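Local atomic coordinates of transcriptional activator ToxR (Vibrio vulnificus, PDB entry 6UTC), a protein that activates transcription from the inner membrane of Vibrio vulnificus, its periplasmic domain probably sensing bile salts and interacting with ToxS. Residues Ser14-Val22 and Thr29-Met40. Numbering follows the deposited sequence.
With SO4 (sulfate ion), chain B.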
loop_
_atom_site.group_PDB
_atom_site.type_symbol
_atom_site.label_atom_id
_atom_site.label_comp_id
_atom_site.label_asym_id
_atom_site.label_seq_id
_atom_site.Cartn_x
_atom_site.Cartn_y
_atom_site.Cartn_z
ATOM N N SER A 14 6.535 2.779 -16.781
ATOM C CA SER A 14 5.437 2.271 -15.966
ATOM C C SER A 14 5.692 0.835 -15.509
ATOM O O SER A 14 4.753 0.081 -15.248
ATOM C CB SER A 14 4.113 2.358 -16.730
ATOM O OG SER A 14 4.175 1.634 -17.946
ATOM N N LYS A 15 6.967 0.460 -15.426
ATOM C CA LYS A 15 7.355 -0.838 -14.897
ATOM C C LYS A 15 7.610 -0.721 -13.403
ATOM O O LYS A 15 8.132 0.295 -12.929
ATOM C CB LYS A 15 8.616 -1.342 -15.593
ATOM C CG LYS A 15 8.423 -1.624 -17.077
ATOM C CD LYS A 15 9.734 -1.469 -17.823
ATOM C CE LYS A 15 9.502 -1.171 -19.294
ATOM N NZ LYS A 15 10.605 -0.335 -19.850
ATOM N N PHE A 16 7.220 -1.760 -12.664
ATOM C CA PHE A 16 7.292 -1.776 -11.211
ATOM C C PHE A 16 8.254 -2.847 -10.724
ATOM O O PHE A 16 8.349 -3.931 -11.316
ATOM C CB PHE A 16 5.902 -2.054 -10.625
ATOM C CG PHE A 16 4.901 -0.986 -10.936
ATOM C CD1 PHE A 16 4.925 0.224 -10.273
ATOM C CD2 PHE A 16 3.944 -1.187 -11.914
ATOM C CE1 PHE A 16 4.010 1.213 -10.567
ATOM C CE2 PHE A 16 3.023 -0.193 -12.214
ATOM C CZ PHE A 16 3.063 1.005 -11.540
ATOM N N ARG A 17 8.957 -2.548 -9.636
ATOM C CA ARG A 17 9.737 -3.545 -8.924
ATOM C C ARG A 17 9.003 -3.919 -7.644
ATOM O O ARG A 17 8.265 -3.105 -7.071
ATOM C CB ARG A 17 11.154 -3.046 -8.608
ATOM C CG ARG A 17 11.252 -1.756 -7.794
ATOM C CD ARG A 17 12.716 -1.301 -7.677
ATOM N NE ARG A 17 12.832 0.003 -7.014
ATOM C CZ ARG A 17 12.908 0.155 -5.698
ATOM N NH1 ARG A 17 12.844 -0.914 -4.919
ATOM N NH2 ARG A 17 13.001 1.362 -5.148
ATOM N N LEU A 18 9.192 -5.168 -7.208
ATOM C CA LEU A 18 8.487 -5.711 -6.048
ATOM C C LEU A 18 9.276 -5.442 -4.776
ATOM O O LEU A 18 10.314 -6.070 -4.541
ATOM C CB LEU A 18 8.273 -7.211 -6.218
ATOM C CG LEU A 18 7.525 -7.943 -5.098
ATOM C CD1 LEU A 18 6.092 -7.505 -4.989
ATOM C CD2 LEU A 18 7.609 -9.448 -5.339
ATOM N N LEU A 19 8.768 -4.532 -3.941
ATOM C CA LEU A 19 9.361 -4.324 -2.626
ATOM C C LEU A 19 9.172 -5.536 -1.733
ATOM O O LEU A 19 10.101 -5.948 -1.028
ATOM C CB LEU A 19 8.739 -3.104 -1.967
ATOM C CG LEU A 19 9.028 -1.785 -2.652
ATOM C CD1 LEU A 19 8.384 -0.642 -1.888
ATOM C CD2 LEU A 19 10.527 -1.566 -2.740
ATOM N N GLU A 20 7.979 -6.114 -1.737
ATOM C CA GLU A 20 7.685 -7.238 -0.869
ATOM C C GLU A 20 6.308 -7.750 -1.235
ATOM O O GLU A 20 5.432 -6.966 -1.598
ATOM C CB GLU A 20 7.688 -6.789 0.599
ATOM C CG GLU A 20 7.540 -7.912 1.603
ATOM C CD GLU A 20 7.904 -7.469 2.999
ATOM O OE1 GLU A 20 8.995 -6.884 3.167
ATOM O OE2 GLU A 20 7.083 -7.693 3.913
ATOM N N ASN A 21 6.124 -9.059 -1.145
ATOM C CA ASN A 21 4.792 -9.634 -1.156
ATOM C C ASN A 21 4.335 -9.739 0.294
ATOM O O ASN A 21 4.956 -10.451 1.095
ATOM C CB ASN A 21 4.805 -11.013 -1.815
ATOM C CG ASN A 21 3.423 -11.520 -2.097
ATOM O OD1 ASN A 21 2.641 -11.759 -1.178
ATOM N ND2 ASN A 21 3.099 -11.682 -3.376
ATOM N N VAL A 22 3.290 -8.999 0.644
ATOM C CA VAL A 22 2.781 -8.956 2.012
ATOM C C VAL A 22 1.440 -9.682 2.013
ATOM O O VAL A 22 0.421 -9.118 1.603
ATOM C CB VAL A 22 2.643 -7.519 2.524
ATOM C CG1 VAL A 22 2.129 -7.523 3.952
ATOM C CG2 VAL A 22 3.973 -6.791 2.451
ATOM N N THR A 29 6.743 -0.593 -6.407
ATOM C CA THR A 29 7.108 0.803 -6.594
ATOM C C THR A 29 7.684 0.932 -7.995
ATOM O O THR A 29 8.186 -0.056 -8.539
ATOM C CB THR A 29 8.093 1.279 -5.506
ATOM O OG1 THR A 29 8.206 2.704 -5.526
ATOM C CG2 THR A 29 9.475 0.690 -5.676
ATOM N N PRO A 30 7.595 2.103 -8.623
ATOM C CA PRO A 30 8.202 2.250 -9.949
ATOM C C PRO A 30 9.672 1.843 -9.926
ATOM O O PRO A 30 10.377 2.022 -8.929
ATOM C CB PRO A 30 8.020 3.743 -10.258
ATOM C CG PRO A 30 6.787 4.116 -9.492
ATOM C CD PRO A 30 6.902 3.335 -8.201
ATOM N N LEU A 31 10.127 1.284 -11.054
ATOM C CA LEU A 31 11.449 0.659 -11.153
ATOM C C LEU A 31 12.540 1.507 -10.525
ATOM O O LEU A 31 13.351 1.019 -9.729
ATOM C CB LEU A 31 11.794 0.409 -12.621
ATOM C CG LEU A 31 13.209 -0.121 -12.862
ATOM C CD1 LEU A 31 13.377 -1.503 -12.245
ATOM C CD2 LEU A 31 13.496 -0.162 -14.354
ATOM N N ASN A 32 12.591 2.781 -10.889
ATOM C CA ASN A 32 13.675 3.628 -10.436
ATOM C C ASN A 32 13.283 4.566 -9.307
ATOM O O ASN A 32 14.035 5.499 -8.998
ATOM C CB ASN A 32 14.298 4.364 -11.618
ATOM C CG ASN A 32 15.076 3.425 -12.517
ATOM O OD1 ASN A 32 15.945 2.704 -12.043
ATOM N ND2 ASN A 32 14.728 3.391 -13.782
ATOM N N HIS A 33 12.141 4.330 -8.668
ATOM C CA HIS A 33 11.777 5.136 -7.522
ATOM C C HIS A 33 12.854 5.015 -6.442
ATOM O O HIS A 33 13.452 3.956 -6.268
ATOM C CB HIS A 33 10.435 4.652 -6.980
ATOM C CG HIS A 33 9.831 5.574 -5.980
ATOM N ND1 HIS A 33 10.210 5.596 -4.653
ATOM C CD2 HIS A 33 8.868 6.517 -6.113
ATOM C CE1 HIS A 33 9.520 6.526 -4.017
ATOM N NE2 HIS A 33 8.695 7.100 -4.881
ATOM N N PRO A 34 13.097 6.080 -5.685
ATOM C CA PRO A 34 14.092 6.021 -4.606
ATOM C C PRO A 34 13.722 4.995 -3.549
ATOM O O PRO A 34 12.573 4.511 -3.489
ATOM C CB PRO A 34 14.051 7.447 -4.024
ATOM C CG PRO A 34 13.545 8.309 -5.141
ATOM C CD PRO A 34 12.563 7.440 -5.875
ATOM N N PRO A 35 14.656 4.663 -2.657
ATOM C CA PRO A 35 14.423 3.579 -1.698
ATOM C C PRO A 35 13.273 3.868 -0.741
ATOM O O PRO A 35 13.047 5.003 -0.322
ATOM C CB PRO A 35 15.759 3.472 -0.952
ATOM C CG PRO A 35 16.767 4.113 -1.870
ATOM C CD PRO A 35 16.031 5.197 -2.562
ATOM N N LEU A 36 12.548 2.804 -0.397
ATOM C CA LEU A 36 11.423 2.882 0.521
ATOM C C LEU A 36 11.519 1.899 1.677
ATOM O O LEU A 36 10.584 1.830 2.480
ATOM C CB LEU A 36 10.105 2.658 -0.231
ATOM C CG LEU A 36 9.705 3.789 -1.168
ATOM C CD1 LEU A 36 8.503 3.367 -2.000
ATOM C CD2 LEU A 36 9.399 5.066 -0.381
ATOM N N GLN A 37 12.628 1.166 1.804
ATOM C CA GLN A 37 12.748 0.135 2.837
ATOM C C GLN A 37 12.363 0.642 4.230
ATOM O O GLN A 37 11.734 -0.084 5.012
ATOM C CB GLN A 37 14.171 -0.444 2.828
ATOM C CG GLN A 37 14.442 -1.479 3.912
ATOM C CD GLN A 37 13.523 -2.682 3.823
ATOM O OE1 GLN A 37 13.195 -3.150 2.733
ATOM N NE2 GLN A 37 13.096 -3.186 4.978
ATOM N N ALA A 38 12.704 1.889 4.551
ATOM C CA ALA A 38 12.406 2.427 5.875
ATOM C C ALA A 38 10.909 2.478 6.171
ATOM O O ALA A 38 10.514 2.511 7.342
ATOM C CB ALA A 38 13.000 3.826 6.030
ATOM N N TRP A 39 10.071 2.506 5.147
ATOM C CA TRP A 39 8.631 2.550 5.343
ATOM C C TRP A 39 8.009 1.177 5.506
ATOM O O TRP A 39 6.810 1.092 5.765
ATOM C CB TRP A 39 7.970 3.238 4.147
ATOM C CG TRP A 39 8.192 4.716 4.104
ATOM C CD1 TRP A 39 9.220 5.384 3.486
ATOM C CD2 TRP A 39 7.356 5.716 4.686
ATOM N NE1 TRP A 39 9.070 6.740 3.664
ATOM C CE2 TRP A 39 7.925 6.971 4.383
ATOM C CE3 TRP A 39 6.173 5.676 5.429
ATOM C CZ2 TRP A 39 7.360 8.169 4.803
ATOM C CZ3 TRP A 39 5.606 6.873 5.850
ATOM C CH2 TRP A 39 6.201 8.102 5.527
ATOM N N MET A 40 8.781 0.101 5.367
ATOM C CA MET A 40 8.153 -1.215 5.317
ATOM C C MET A 40 7.333 -1.572 6.550
ATOM O O MET A 40 6.241 -2.124 6.370
ATOM C CB MET A 40 9.136 -2.317 4.898
ATOM C CG MET A 40 9.490 -2.314 3.403
ATOM S SD MET A 40 8.085 -2.380 2.241
ATOM C CE MET A 40 7.147 -3.781 2.845
HETATM S S SO4 B . 14.239 -0.176 -1.782
HETATM O O1 SO4 B . 15.463 0.181 -2.496
HETATM O O2 SO4 B . 13.116 0.593 -2.309
HETATM O O3 SO4 B . 14.416 0.183 -0.370
HETATM O O4 SO4 B . 14.002 -1.607 -1.924
#
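R17 reaches from the edge strand 16-22 into the loop that follows strand 25-30. Its NE donates a weak hydrogen bond to L31 O. R17 NH2 gives a straighter one to H33 O, 2.9 Å away, with an N-H...O angle of 158°. H33 O lies in the guanidinium plane, while NH2 sits above the plane of that carbonyl. The T29 methyl CG2 rests over the centre of one guanidinium face, 3.5 Å from R17 CZ. The torsions explain the reach: R17 CG is tucked in between its own N and C (chi1 57°), and the chain runs extended to NE beside T29.

The same guanidinium holds a sulfate, probably from the crystallisation liquor. SO4 O2 takes hydrogen bonds from R17 NH1 and, at 2.9 Å, from R17 NH2. From the 29-40 side, the backbone N-H groups of L36 and Q37 hydrogen-bond the ion.

The hairpin backbone sets this up. R17 and T29 form an antiparallel hydrogen-bonded pair, with R17 N to T29 O at 2.8 Å and T29 N to R17 O at 3.0 Å. L31 N donates a hydrogen bond to K15 O. The type I turn P30-H33 presents the loop carbonyls, and T29 OG1 is held by A65 O of the next strand.

Beyond R17 the strand is broken by a classic beta bulge, L19 and E20 facing V27. L19 CD1 meets L36 CD1 at 4.0 Å. M40 CE packs against the E20 carboxylate, 3.6 Å from OE1, whose salt-bridge partner is R44 of helix 40-52.

One arginine thus ties the edge strand to the loop. The L31 and H33 carbonyls would be expected to favour its positive charge and fix the guanidinium's rotation over the T29 methyl; the sulfate adds to this where it is bound.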